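Local coordinates for protein protease Do-like 2, chloroplastic (Arabidopsis thaliana, PDB 4FLN) that acts as a chloroplast serine protease that makes the primary cleavage in the photodamaged D1 protein of plant photosystem II, at residues T88-V93 / D120-L125. Residues are numbered along the deposited sequence; the frame is centred on the assembly and turned at random.
Sequences TNAHCV and DCDIAL
The His-91 imidazole meets the carboxylate of Asp-122 at its edge, the two planes 28° apart; ND1 donates to OD2, on the syn lone pair, over 3.0 Å. Two backbone groups grip the other oxygen: His-91 N bonds to the syn lone pair of Asp-122 OD1 at 2.8 Å, and Ala-90 N adds a weak, bent bond to it. Held at both oxygens, each through its syn lone pair, the carboxylate should have little freedom to rotate. The Asn-89 amide lies 19° from the carboxylate plane, yet its ND2 passes OD2 at a poor angle and bonds instead to Asp-122 O, 2.9 Å away and almost straight. Asp-122 CG stands anti to the backbone N (chi1 -165°), which carries the carboxylate across to the N-H groups of Ala-90 and His-91. His-91 and Asp-122 are probably members of a chymotrypsin-like catalytic triad, and both Asn-89 and His-91 touch its predicted serine, Ser-200. Next to it, Thr-88 and Ala-124 form an antiparallel hydrogen-bonded pair, and Ala-124 CB packs on Val-93 CG2 at 3.7 Å. The pair joins strands 85-88 and 123-129 of the first beta-barrel, while the Ile-123 side chain rests on helix 233-246.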
# COMPACT_ATOMS: atom_id res chain seq x y z
N THR B 88 -13.46 -36.33 8.45
CA THR B 88 -13.01 -34.95 8.48
C THR B 88 -12.16 -34.58 7.27
O THR B 88 -11.96 -35.38 6.38
CB THR B 88 -12.24 -34.62 9.77
OG1 THR B 88 -12.11 -33.20 9.90
CG2 THR B 88 -10.85 -35.25 9.75
N ASN B 89 -11.69 -33.34 7.23
CA ASN B 89 -10.74 -32.95 6.21
C ASN B 89 -9.35 -33.39 6.63
O ASN B 89 -9.06 -33.47 7.82
CB ASN B 89 -10.76 -31.44 5.98
CG ASN B 89 -11.96 -30.99 5.22
OD1 ASN B 89 -12.70 -30.11 5.66
ND2 ASN B 89 -12.19 -31.59 4.06
N ALA B 90 -8.50 -33.70 5.66
CA ALA B 90 -7.17 -34.14 6.01
C ALA B 90 -6.37 -32.96 6.58
O ALA B 90 -5.56 -33.13 7.48
CB ALA B 90 -6.49 -34.75 4.83
N HIS B 91 -6.62 -31.77 6.06
CA HIS B 91 -5.88 -30.59 6.50
C HIS B 91 -6.16 -30.25 7.97
O HIS B 91 -5.35 -29.61 8.63
CB HIS B 91 -6.11 -29.38 5.57
CG HIS B 91 -7.34 -28.58 5.89
ND1 HIS B 91 -8.42 -28.50 5.04
CD2 HIS B 91 -7.65 -27.80 6.95
CE1 HIS B 91 -9.34 -27.72 5.56
NE2 HIS B 91 -8.90 -27.27 6.73
N CYS B 92 -7.30 -30.70 8.48
CA CYS B 92 -7.58 -30.53 9.91
C CYS B 92 -6.57 -31.29 10.79
O CYS B 92 -6.07 -30.74 11.76
CB CYS B 92 -9.02 -30.96 10.26
SG CYS B 92 -10.31 -30.04 9.40
N VAL B 93 -6.31 -32.54 10.44
CA VAL B 93 -5.41 -33.41 11.20
C VAL B 93 -4.00 -33.47 10.62
O VAL B 93 -3.18 -34.26 11.06
CB VAL B 93 -5.95 -34.83 11.30
CG1 VAL B 93 -7.21 -34.86 12.14
CG2 VAL B 93 -6.20 -35.40 9.91
N ASP B 120 -5.07 -35.48 -1.65
CA ASP B 120 -5.58 -34.76 -2.81
C ASP B 120 -7.12 -34.63 -2.86
O ASP B 120 -7.64 -33.77 -3.57
CB ASP B 120 -5.00 -35.29 -4.13
CG ASP B 120 -4.89 -36.80 -4.17
OD1 ASP B 120 -4.91 -37.43 -3.09
OD2 ASP B 120 -4.78 -37.37 -5.28
N CYS B 121 -7.82 -35.49 -2.14
CA CYS B 121 -9.27 -35.34 -1.97
C CYS B 121 -9.61 -34.67 -0.64
O CYS B 121 -10.79 -34.43 -0.34
CB CYS B 121 -9.96 -36.69 -2.07
SG CYS B 121 -9.41 -37.87 -0.82
N ASP B 122 -8.58 -34.38 0.16
CA ASP B 122 -8.70 -33.76 1.48
C ASP B 122 -9.70 -34.40 2.44
O ASP B 122 -10.60 -33.74 2.96
CB ASP B 122 -8.93 -32.24 1.39
CG ASP B 122 -8.69 -31.54 2.72
OD1 ASP B 122 -7.94 -32.08 3.57
OD2 ASP B 122 -9.25 -30.44 2.93
N ILE B 123 -9.54 -35.69 2.67
CA ILE B 123 -10.41 -36.42 3.57
C ILE B 123 -9.57 -37.18 4.59
O ILE B 123 -8.46 -37.64 4.28
CB ILE B 123 -11.32 -37.40 2.79
CG1 ILE B 123 -12.30 -36.63 1.90
CG2 ILE B 123 -12.09 -38.32 3.74
CD1 ILE B 123 -13.14 -37.53 1.04
N ALA B 124 -10.07 -37.30 5.81
CA ALA B 124 -9.41 -38.12 6.80
C ALA B 124 -10.44 -38.82 7.65
O ALA B 124 -11.51 -38.27 7.93
CB ALA B 124 -8.46 -37.30 7.65
N LEU B 125 -10.13 -40.05 8.04
CA LEU B 125 -10.99 -40.81 8.92
C LEU B 125 -10.32 -40.82 10.28
O LEU B 125 -9.10 -40.82 10.37
CB LEU B 125 -11.15 -42.22 8.38
CG LEU B 125 -12.58 -42.74 8.29
CD1 LEU B 125 -13.49 -41.68 7.71
CD2 LEU B 125 -12.63 -44.02 7.46